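Local coordinates for S-M checkpoint control protein RAD4 (Schizosaccharomyces pombe, PDB 4BU0) that couples DNA replication to mitosis as an essential checkpoint adaptor, its paired N-terminal BRCT domains binding phosphorylated Crb2, at residues P133-D138 with L156-N161; R106-N111 with T140-G145; P100-C105 with N175-P180; S118-Y123 with E166-S171. All blocks are in the same frame, centred on the assembly; numbering follows the deposited sequence.

Contact 1: residues P133-D138 with L156-N161; sequences PDLTRD and LKWKIN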
# COMPACT_ATOMS: atom_id res chain seq x y z
N PRO A 133 16.49 -7.69 5.67
CA PRO A 133 17.16 -8.93 6.09
C PRO A 133 17.13 -9.11 7.62
O PRO A 133 16.95 -10.22 8.11
CB PRO A 133 18.60 -8.71 5.61
CG PRO A 133 18.47 -7.74 4.47
CD PRO A 133 17.40 -6.80 4.93
N ASP A 134 17.29 -7.99 8.36
CA ASP A 134 17.25 -7.99 9.83
C ASP A 134 15.91 -7.51 10.32
O ASP A 134 15.30 -6.65 9.66
CB ASP A 134 18.34 -7.05 10.38
CG ASP A 134 19.73 -7.32 9.86
OD1 ASP A 134 20.11 -8.50 9.75
OD2 ASP A 134 20.48 -6.33 9.61
N LEU A 135 15.46 -8.01 11.47
CA LEU A 135 14.21 -7.52 12.05
C LEU A 135 14.52 -6.31 12.91
O LEU A 135 15.39 -6.38 13.79
CB LEU A 135 13.51 -8.60 12.88
CG LEU A 135 12.14 -8.21 13.40
CD1 LEU A 135 11.07 -8.23 12.30
CD2 LEU A 135 11.71 -9.16 14.48
N THR A 136 13.83 -5.21 12.64
CA THR A 136 13.91 -3.97 13.42
C THR A 136 12.51 -3.54 13.74
O THR A 136 11.53 -4.05 13.18
CB THR A 136 14.68 -2.87 12.69
OG1 THR A 136 14.02 -2.63 11.46
CG2 THR A 136 16.14 -3.22 12.42
N ARG A 137 12.39 -2.57 14.67
CA ARG A 137 11.07 -2.16 15.16
C ARG A 137 10.21 -1.50 14.07
O ARG A 137 9.00 -1.42 14.28
CB ARG A 137 11.18 -1.24 16.42
CG ARG A 137 12.12 -0.06 16.31
CD ARG A 137 12.43 0.48 17.70
NE ARG A 137 13.17 1.74 17.63
CZ ARG A 137 12.61 2.95 17.62
NH1 ARG A 137 11.28 3.07 17.67
NH2 ARG A 137 13.36 4.04 17.55
N ASP A 138 10.78 -1.08 12.95
CA ASP A 138 10.00 -0.44 11.89
C ASP A 138 9.56 -1.44 10.81
O ASP A 138 8.90 -1.04 9.84
CB ASP A 138 10.76 0.73 11.29
CG ASP A 138 12.04 0.40 10.59
OD1 ASP A 138 12.64 -0.62 10.94
OD2 ASP A 138 12.48 1.21 9.75
N LEU A 156 6.73 -10.53 18.24
CA LEU A 156 5.61 -10.53 19.20
C LEU A 156 5.79 -9.40 20.22
O LEU A 156 4.85 -8.65 20.47
CB LEU A 156 5.49 -11.88 19.92
CG LEU A 156 5.07 -13.10 19.12
CD1 LEU A 156 4.84 -14.27 20.05
CD2 LEU A 156 3.79 -12.84 18.32
N LYS A 157 7.03 -9.20 20.71
CA LYS A 157 7.33 -8.14 21.67
C LYS A 157 7.09 -6.72 21.09
O LYS A 157 6.55 -5.84 21.78
CB LYS A 157 8.79 -8.31 22.10
CG LYS A 157 9.26 -7.35 23.15
CD LYS A 157 10.68 -7.66 23.48
CE LYS A 157 11.19 -6.66 24.46
NZ LYS A 157 12.13 -7.29 25.41
N TRP A 158 7.48 -6.48 19.83
CA TRP A 158 7.35 -5.18 19.17
C TRP A 158 5.97 -4.98 18.53
O TRP A 158 5.75 -3.97 17.85
CB TRP A 158 8.43 -5.03 18.09
CG TRP A 158 9.79 -4.66 18.59
CD1 TRP A 158 10.09 -3.98 19.74
CD2 TRP A 158 11.05 -4.89 17.93
NE1 TRP A 158 11.44 -3.77 19.83
CE2 TRP A 158 12.06 -4.33 18.75
CE3 TRP A 158 11.42 -5.57 16.76
CZ2 TRP A 158 13.42 -4.39 18.41
CZ3 TRP A 158 12.77 -5.67 16.44
CH2 TRP A 158 13.75 -5.05 17.23
N LYS A 159 5.07 -5.99 18.68
CA LYS A 159 3.71 -5.96 18.11
C LYS A 159 3.74 -5.82 16.58
O LYS A 159 2.94 -5.10 15.98
CB LYS A 159 2.85 -4.86 18.78
CG LYS A 159 2.69 -5.13 20.28
CD LYS A 159 1.70 -4.19 20.98
CE LYS A 159 1.90 -4.16 22.48
NZ LYS A 159 1.84 -5.52 23.11
N ILE A 160 4.72 -6.52 15.96
CA ILE A 160 4.85 -6.55 14.50
C ILE A 160 4.00 -7.70 13.97
O ILE A 160 4.03 -8.79 14.53
CB ILE A 160 6.32 -6.69 14.10
CG1 ILE A 160 7.13 -5.43 14.49
CG2 ILE A 160 6.45 -7.03 12.60
CD1 ILE A 160 8.61 -5.59 14.38
N ASN A 161 3.26 -7.45 12.87
CA ASN A 161 2.45 -8.49 12.23
C ASN A 161 3.30 -9.70 11.87
O ASN A 161 4.36 -9.52 11.24
CB ASN A 161 1.85 -7.95 10.93
CG ASN A 161 0.93 -6.77 11.07
OD1 ASN A 161 0.22 -6.62 12.09
ND2 ASN A 161 0.91 -5.91 10.04
O HOH W 1 7.30 -1.89 16.59
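Arg137 CB and N lie over one face of the Trp158 indole. Arg137 CB sits 4.0 Å from the centroid of the five-membered ring. It is only 14° off the ring normal, so this is a CH-pi contact. Arg137 N comes within 3.6 Å of Trp158 CZ3, on the six-membered ring. At the rim, Leu135 O approaches Trp158 CZ3 in the plane of the indole, at 3.8 Å. The side chains of Leu135 and Trp158 slide past each other in opposite directions, with Leu135 CG 4.0 Å from Trp158 CZ3.

Ile160 adds a second apolar point. Its CD1 reaches Thr136 O at 3.5 Å and meets Leu135 CD1 at 4.2 Å. A water joins the backbones by donating to both Arg137 O and Trp158 O, each at 2.9 Å.

Further out, Trp158 packs edge-to-face with Tyr154 of helix 150-157. That helix ends in a Schellman motif, with Lys159 in positive phi. Replacing Trp158 by an alanine would probably open a gap beside Leu135 CG and leave Arg137 CB without its CH-pi partner.

Arg137 CG stands between the backbone N and the carbonyl carbon (chi1 51°), and the chain runs on extended to NE, away from Trp158. Outside the two segments, Arg137 NE makes a salt bridge to an acidic side chain of the bound Crb2 peptide. The apolar packing and the water hold the loop against the end of helix 150-157, while Asp134, Leu135 and Arg137 bond the peptide.

Contact 2: residues R106-N111 with T140-G145; sequences RVCLTN and THLIAG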
# COMPACT_ATOMS: atom_id res chain seq x y z
N ARG A 106 7.48 -2.99 4.86
CA ARG A 106 8.88 -3.30 5.20
C ARG A 106 8.81 -4.72 5.68
O ARG A 106 8.25 -4.97 6.75
CB ARG A 106 9.42 -2.34 6.26
CG ARG A 106 9.42 -0.89 5.76
CD ARG A 106 10.03 0.08 6.79
NE ARG A 106 11.49 -0.02 6.79
CZ ARG A 106 12.29 0.61 5.95
NH1 ARG A 106 11.79 1.42 5.01
NH2 ARG A 106 13.60 0.44 6.01
N VAL A 107 9.19 -5.64 4.81
CA VAL A 107 8.96 -7.06 5.02
C VAL A 107 10.24 -7.79 5.39
O VAL A 107 11.26 -7.67 4.69
CB VAL A 107 8.34 -7.69 3.74
CG1 VAL A 107 8.02 -9.17 3.97
CG2 VAL A 107 7.07 -6.94 3.30
N CYS A 108 10.15 -8.59 6.44
CA CYS A 108 11.24 -9.42 6.95
C CYS A 108 10.76 -10.85 6.88
O CYS A 108 9.54 -11.09 6.90
CB CYS A 108 11.55 -8.99 8.39
SG CYS A 108 13.00 -9.77 9.13
N LEU A 109 11.69 -11.81 6.77
CA LEU A 109 11.37 -13.25 6.71
C LEU A 109 12.01 -14.03 7.85
O LEU A 109 13.09 -13.64 8.31
CB LEU A 109 11.95 -13.83 5.37
CG LEU A 109 11.62 -13.08 4.09
CD1 LEU A 109 12.15 -13.83 2.85
CD2 LEU A 109 10.11 -12.90 3.91
N THR A 110 11.41 -15.14 8.26
CA THR A 110 12.07 -16.03 9.21
C THR A 110 11.69 -17.46 8.95
O THR A 110 10.54 -17.74 8.60
CB THR A 110 11.81 -15.66 10.69
OG1 THR A 110 12.65 -16.45 11.56
CG2 THR A 110 10.36 -15.82 11.13
N ASN A 111 12.66 -18.39 9.09
CA ASN A 111 12.38 -19.83 9.02
C ASN A 111 11.80 -20.28 7.68
O ASN A 111 10.82 -21.04 7.65
CB ASN A 111 11.43 -20.25 10.17
CG ASN A 111 11.96 -19.99 11.56
OD1 ASN A 111 13.17 -19.94 11.79
ND2 ASN A 111 11.06 -19.76 12.51
N THR A 140 7.08 -3.91 9.06
CA THR A 140 5.62 -3.92 9.10
C THR A 140 5.07 -5.34 9.09
O THR A 140 3.96 -5.58 9.60
CB THR A 140 5.04 -3.11 7.93
OG1 THR A 140 5.37 -3.71 6.67
CG2 THR A 140 5.51 -1.63 7.96
N HIS A 141 5.80 -6.27 8.43
CA HIS A 141 5.35 -7.65 8.33
C HIS A 141 6.50 -8.59 8.42
O HIS A 141 7.46 -8.42 7.68
CB HIS A 141 4.64 -7.93 6.97
CG HIS A 141 3.43 -7.07 6.73
ND1 HIS A 141 3.56 -5.74 6.32
CD2 HIS A 141 2.11 -7.36 6.90
CE1 HIS A 141 2.30 -5.28 6.22
NE2 HIS A 141 1.41 -6.22 6.56
N LEU A 142 6.38 -9.58 9.30
CA LEU A 142 7.34 -10.67 9.35
C LEU A 142 6.65 -11.89 8.75
O LEU A 142 5.66 -12.34 9.31
CB LEU A 142 7.76 -10.94 10.81
CG LEU A 142 8.64 -12.19 10.98
CD1 LEU A 142 9.97 -12.00 10.32
CD2 LEU A 142 8.81 -12.54 12.47
N ILE A 143 7.16 -12.41 7.62
CA ILE A 143 6.60 -13.63 7.03
C ILE A 143 7.36 -14.78 7.66
O ILE A 143 8.59 -14.85 7.51
CB ILE A 143 6.72 -13.62 5.50
CG1 ILE A 143 5.95 -12.41 4.89
CG2 ILE A 143 6.20 -14.97 4.96
CD1 ILE A 143 6.21 -12.25 3.38
N ALA A 144 6.64 -15.67 8.34
CA ALA A 144 7.29 -16.73 9.09
C ALA A 144 6.92 -18.10 8.56
O ALA A 144 5.76 -18.33 8.24
CB ALA A 144 6.87 -16.63 10.56
N GLY A 145 7.91 -18.98 8.44
CA GLY A 145 7.66 -20.36 8.04
C GLY A 145 7.14 -21.18 9.20
O GLY A 145 6.37 -22.12 9.01
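Two neighbouring parallel strands, 106-110 and 141-144, form the middle of the four-stranded sheet of the second BRCT domain, and Cys108 pairs with Leu142 at its centre. Cys108 N donates to His141 O at 3.0 Å, and Ile143 N donates to Cys108 O at 2.8 Å. The ladder continues from Thr110 N to Ile143 O and from Gly145 N to Thr110 O.

At the start of the pair, Thr140 OG1 takes the N-H of Arg106 (N to OG1 2.9 Å, N-H...O angle 173°). Thr140 OG1 also bonds His141 ND1, at 2.7 Å. Arg106 O accepts from both Thr140 N and His141 N. A valine in place of Thr140 would probably leave Arg106 N and His141 ND1 without the hydroxyl they share.

On the face toward helix 116-126, Ile143 CD1 meets Val107 CG1 at 3.6 Å. On the other face, Thr110 CG2 touches Ala144 CB, also at 3.6 Å. Thr110 OG1 is anti to its backbone N (chi1 -172°) and bonds the modified side chain of the bound phosphopeptide, as does Asn111 N. A Ser or Thr at the end of the first strand that binds the phosphate is characteristic of phosphopeptide-binding BRCT domains.

Contact 3: residues P100-C105 with N175-P180; sequences PTLFKC and NAVLEP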
# COMPACT_ATOMS: atom_id res chain seq x y z
N PRO A 100 1.88 1.01 -5.97
CA PRO A 100 2.50 -0.32 -5.86
C PRO A 100 1.84 -1.10 -4.73
O PRO A 100 1.55 -0.52 -3.69
CB PRO A 100 3.96 0.00 -5.54
CG PRO A 100 4.17 1.37 -6.19
CD PRO A 100 2.88 2.09 -5.85
N THR A 101 1.58 -2.39 -4.93
CA THR A 101 0.82 -3.16 -3.96
C THR A 101 1.40 -3.08 -2.57
O THR A 101 0.65 -2.90 -1.60
CB THR A 101 0.74 -4.62 -4.40
OG1 THR A 101 0.03 -4.64 -5.65
CG2 THR A 101 0.01 -5.51 -3.39
N LEU A 102 2.75 -3.20 -2.47
CA LEU A 102 3.42 -3.22 -1.17
C LEU A 102 4.06 -1.88 -0.77
O LEU A 102 4.99 -1.83 0.03
CB LEU A 102 4.47 -4.36 -1.16
CG LEU A 102 3.87 -5.74 -1.46
CD1 LEU A 102 4.96 -6.80 -1.45
CD2 LEU A 102 2.77 -6.13 -0.44
N PHE A 103 3.48 -0.77 -1.27
CA PHE A 103 3.93 0.56 -0.91
C PHE A 103 3.91 0.69 0.62
O PHE A 103 2.90 0.35 1.27
CB PHE A 103 3.01 1.61 -1.58
CG PHE A 103 3.46 3.02 -1.39
CD1 PHE A 103 4.58 3.51 -2.06
CD2 PHE A 103 2.79 3.87 -0.53
CE1 PHE A 103 5.00 4.84 -1.87
CE2 PHE A 103 3.20 5.19 -0.35
CZ PHE A 103 4.31 5.66 -1.03
N LYS A 104 5.03 1.16 1.17
CA LYS A 104 5.25 1.39 2.60
C LYS A 104 5.37 0.11 3.42
O LYS A 104 5.54 0.20 4.65
CB LYS A 104 4.19 2.31 3.25
CG LYS A 104 4.29 3.76 2.77
CD LYS A 104 5.43 4.53 3.40
CE LYS A 104 5.21 6.02 3.31
NZ LYS A 104 5.58 6.56 1.98
N CYS A 105 5.34 -1.07 2.77
CA CYS A 105 5.59 -2.30 3.53
C CYS A 105 7.08 -2.46 3.70
O CYS A 105 7.85 -2.17 2.78
CB CYS A 105 5.02 -3.53 2.83
SG CYS A 105 3.22 -3.58 2.79
N ASN A 175 -3.95 -6.73 -5.43
CA ASN A 175 -3.36 -5.41 -5.68
C ASN A 175 -3.55 -4.49 -4.48
O ASN A 175 -3.81 -3.28 -4.62
CB ASN A 175 -3.94 -4.76 -6.96
CG ASN A 175 -3.68 -5.56 -8.21
OD1 ASN A 175 -4.60 -5.97 -8.91
ND2 ASN A 175 -2.41 -5.80 -8.52
N ALA A 176 -3.48 -5.06 -3.26
CA ALA A 176 -3.66 -4.29 -2.03
C ALA A 176 -3.11 -5.09 -0.89
O ALA A 176 -3.21 -6.34 -0.90
CB ALA A 176 -5.13 -3.99 -1.78
N VAL A 177 -2.57 -4.40 0.11
CA VAL A 177 -2.15 -5.03 1.35
C VAL A 177 -3.37 -5.52 2.07
O VAL A 177 -4.29 -4.73 2.34
CB VAL A 177 -1.38 -4.02 2.24
CG1 VAL A 177 -1.10 -4.60 3.64
CG2 VAL A 177 -0.09 -3.59 1.56
N LEU A 178 -3.38 -6.82 2.39
CA LEU A 178 -4.49 -7.39 3.16
C LEU A 178 -4.15 -7.42 4.64
O LEU A 178 -2.98 -7.42 5.03
CB LEU A 178 -4.84 -8.79 2.66
CG LEU A 178 -5.20 -8.83 1.17
CD1 LEU A 178 -5.43 -10.28 0.69
CD2 LEU A 178 -6.42 -7.96 0.86
N GLU A 179 -5.18 -7.46 5.49
CA GLU A 179 -5.00 -7.42 6.94
C GLU A 179 -4.38 -8.73 7.43
O GLU A 179 -4.64 -9.82 6.89
CB GLU A 179 -6.32 -7.09 7.64
CG GLU A 179 -6.64 -5.62 7.50
CD GLU A 179 -7.96 -5.22 8.12
OE1 GLU A 179 -8.12 -5.40 9.35
OE2 GLU A 179 -8.87 -4.78 7.37
N PRO A 180 -3.55 -8.63 8.49
CA PRO A 180 -2.76 -9.79 8.93
C PRO A 180 -3.52 -10.88 9.67
O PRO A 180 -3.07 -12.02 9.65
CB PRO A 180 -1.72 -9.15 9.89
CG PRO A 180 -2.47 -7.95 10.48
CD PRO A 180 -3.19 -7.40 9.25
O HOH W 2 0.03 -6.67 -7.27
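Thr101 and Ala176 bring two irregular segments together, their CA atoms 5.0 Å apart. Segment 100-105 leads into the first strand of the second BRCT domain. It folds as two overlapping turns. A type I turn is closed by Phe103 N to Pro100 O, and a type II turn by Cys105 N to Leu102 O. Segment 175-180 follows the last helix of the same domain, which ends in a Schellman motif with Asn175 in positive phi. No direct hydrogen bond joins the segments.

The two branches of Thr101 divide the approach. CG2, anti to its own backbone N, packs on Ala176 N at 3.5 Å. Thr101 OG1 passes Asn175 CA, also at 3.5 Å. It lies 2.6 Å from a water that takes a weak bond from Asn175 ND2 (2.9 Å). Leu102 CD2 lies 4.3 Å from Val177 CG2, and the side chain also packs on Trp167 and Leu168.

The first BRCT domain reaches the same place. Tyr57 bonds Val177 N through its hydroxyl, and Phe52 touches Cys105 and Val177. The contact therefore lies where the two BRCT domains meet.

Val177 reaches across with one methyl. Its CG2 lies 3.3 Å from Thr101 O and 3.5 Å from Cys105 SG.

Contact 4: residues S118-Y123 with E166-S171; sequences SRIENY and EWLWQS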
# COMPACT_ATOMS: atom_id res chain seq x y z
N SER A 118 14.49 -16.53 -1.20
CA SER A 118 14.93 -15.47 -2.09
C SER A 118 13.86 -15.09 -3.13
O SER A 118 13.85 -13.94 -3.59
CB SER A 118 16.22 -15.86 -2.79
OG SER A 118 17.31 -15.89 -1.88
N ARG A 119 12.95 -16.04 -3.48
CA ARG A 119 11.84 -15.74 -4.38
C ARG A 119 10.90 -14.73 -3.69
O ARG A 119 10.45 -13.76 -4.31
CB ARG A 119 11.11 -17.04 -4.74
CG ARG A 119 9.89 -16.88 -5.63
CD ARG A 119 9.39 -18.24 -6.09
NE ARG A 119 7.93 -18.26 -6.26
CZ ARG A 119 7.31 -18.00 -7.41
NH1 ARG A 119 8.00 -17.68 -8.49
NH2 ARG A 119 5.98 -18.04 -7.46
N ILE A 120 10.64 -14.94 -2.38
CA ILE A 120 9.79 -14.00 -1.61
C ILE A 120 10.43 -12.60 -1.65
O ILE A 120 9.76 -11.59 -1.92
CB ILE A 120 9.58 -14.51 -0.17
CG1 ILE A 120 8.66 -15.76 -0.20
CG2 ILE A 120 8.94 -13.41 0.72
CD1 ILE A 120 8.71 -16.58 1.12
N GLU A 121 11.75 -12.54 -1.34
CA GLU A 121 12.47 -11.27 -1.38
C GLU A 121 12.30 -10.57 -2.73
O GLU A 121 11.99 -9.37 -2.77
CB GLU A 121 13.95 -11.50 -1.05
CG GLU A 121 14.81 -10.26 -1.17
CD GLU A 121 16.26 -10.48 -0.76
OE1 GLU A 121 16.57 -11.54 -0.18
OE2 GLU A 121 17.07 -9.56 -1.02
N ASN A 122 12.45 -11.32 -3.83
CA ASN A 122 12.28 -10.74 -5.15
C ASN A 122 10.85 -10.19 -5.36
O ASN A 122 10.69 -9.10 -5.91
CB ASN A 122 12.57 -11.78 -6.23
CG ASN A 122 12.75 -11.17 -7.59
OD1 ASN A 122 13.65 -10.35 -7.82
ND2 ASN A 122 11.89 -11.53 -8.52
N TYR A 123 9.82 -10.95 -4.94
CA TYR A 123 8.45 -10.46 -5.12
C TYR A 123 8.14 -9.22 -4.30
O TYR A 123 7.39 -8.34 -4.76
CB TYR A 123 7.43 -11.54 -4.77
CG TYR A 123 7.13 -12.47 -5.91
CD1 TYR A 123 6.22 -12.12 -6.91
CD2 TYR A 123 7.71 -13.73 -5.97
CE1 TYR A 123 5.94 -12.98 -7.97
CE2 TYR A 123 7.43 -14.61 -7.02
CZ TYR A 123 6.54 -14.23 -8.02
OH TYR A 123 6.26 -15.10 -9.04
N GLU A 166 1.08 -16.78 2.51
CA GLU A 166 -0.17 -16.59 1.77
C GLU A 166 -0.64 -15.14 1.84
O GLU A 166 -1.28 -14.65 0.92
CB GLU A 166 -1.22 -17.54 2.35
CG GLU A 166 -2.49 -17.67 1.53
CD GLU A 166 -2.39 -18.22 0.11
OE1 GLU A 166 -1.32 -18.75 -0.28
OE2 GLU A 166 -3.36 -18.00 -0.65
N TRP A 167 -0.24 -14.41 2.90
CA TRP A 167 -0.55 -12.97 2.95
C TRP A 167 0.03 -12.25 1.74
O TRP A 167 -0.62 -11.39 1.14
CB TRP A 167 0.04 -12.35 4.24
CG TRP A 167 0.07 -10.85 4.18
CD1 TRP A 167 -0.97 -9.99 4.42
CD2 TRP A 167 1.20 -10.03 3.84
NE1 TRP A 167 -0.57 -8.69 4.19
CE2 TRP A 167 0.76 -8.68 3.83
CE3 TRP A 167 2.55 -10.30 3.53
CZ2 TRP A 167 1.61 -7.62 3.50
CZ3 TRP A 167 3.40 -9.25 3.22
CH2 TRP A 167 2.92 -7.93 3.20
N LEU A 168 1.29 -12.58 1.42
CA LEU A 168 1.94 -11.95 0.30
C LEU A 168 1.28 -12.32 -1.02
O LEU A 168 1.02 -11.44 -1.85
CB LEU A 168 3.42 -12.37 0.30
CG LEU A 168 4.26 -11.82 -0.87
CD1 LEU A 168 4.35 -10.29 -0.83
CD2 LEU A 168 5.68 -12.41 -0.83
N TRP A 169 1.01 -13.60 -1.21
CA TRP A 169 0.44 -14.00 -2.47
C TRP A 169 -0.95 -13.43 -2.68
O TRP A 169 -1.23 -12.97 -3.73
CB TRP A 169 0.44 -15.52 -2.61
CG TRP A 169 1.77 -16.21 -2.38
CD1 TRP A 169 1.95 -17.35 -1.71
CD2 TRP A 169 3.06 -15.80 -2.84
NE1 TRP A 169 3.27 -17.68 -1.69
CE2 TRP A 169 3.96 -16.74 -2.38
CE3 TRP A 169 3.55 -14.74 -3.57
CZ2 TRP A 169 5.31 -16.63 -2.63
CZ3 TRP A 169 4.88 -14.67 -3.81
CH2 TRP A 169 5.72 -15.59 -3.32
N GLN A 170 -1.77 -13.47 -1.64
CA GLN A 170 -3.11 -12.92 -1.82
C GLN A 170 -3.10 -11.39 -1.95
O GLN A 170 -3.95 -10.85 -2.65
CB GLN A 170 -4.05 -13.37 -0.69
CG GLN A 170 -4.38 -14.86 -0.85
CD GLN A 170 -5.59 -15.26 -0.01
OE1 GLN A 170 -6.48 -14.45 0.29
NE2 GLN A 170 -5.62 -16.54 0.37
N SER A 171 -2.16 -10.68 -1.26
CA SER A 171 -2.08 -9.22 -1.38
C SER A 171 -1.68 -8.86 -2.80
O SER A 171 -2.28 -7.97 -3.40
CB SER A 171 -1.07 -8.65 -0.39
OG SER A 171 -1.54 -8.77 0.95
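Trp169 pushes the edge of its indole against the face of Tyr123, the two side chains crossing at about a right angle. Trp169 CZ3 is the leading atom. It comes down 3.7 Å from Tyr123 CD2, off the ring centre and toward the rim. The ring planes stand at 81° and the ring centroids lie 5.1 Å apart, an edge-to-face (T-shaped) pair. Trp169 CH2 follows CZ3 onto the same ring, 3.8 Å from Tyr123 CD2.

Ile120 and Tyr123, one helical turn apart, frame a shallow groove on helix 116-126. Leu168 and Trp169 of helix 166-174 fill it together. Leu168 CG is anti to its backbone N (chi1 178°), and CD2 goes into the groove. This methyl lies 3.7 Å from Ile120 CG2 and 4.4 Å from Tyr123 CB. Beside it, Trp169 CZ2 passes Ile120 CG1 at 4.2 Å.

These are the two helices that cover one face of the BRCT sheet, and Ile120 also rests on Ile143 of that sheet. The axes of the two short helix segments come within 11.5 Å and cross at 37°, a wide spacing spanned by large side chains.

Arg119 lies against Tyr123 from within the same helix. In one of its two modelled conformers its guanidinium face covers Tyr123 CE2, so this part of the packing is less certain.

All four contacts belong to the second BRCT domain. Contact 2 is the sheet at its middle. Contact 1 lies 9 Å from it, centre to centre, and the two are joined by a probable backbone hydrogen bond from Leu142 N to Asn161 O, 2.8 Å. Contact 4 covers one sheet face, its centre 10 Å from that of contact 2, with Ile120 CG2 3.4 Å from Leu109 CD2. Contact 3 faces the first BRCT domain and ties to contact 4 through Trp167 NE1 and Leu178 O, 2.8 Å apart. The bound Crb2 peptide meets contacts 1 and 2: the end of strand 106-110 binds its modified side chain, and the loop 133-138 holds its backbone and an acidic side chain.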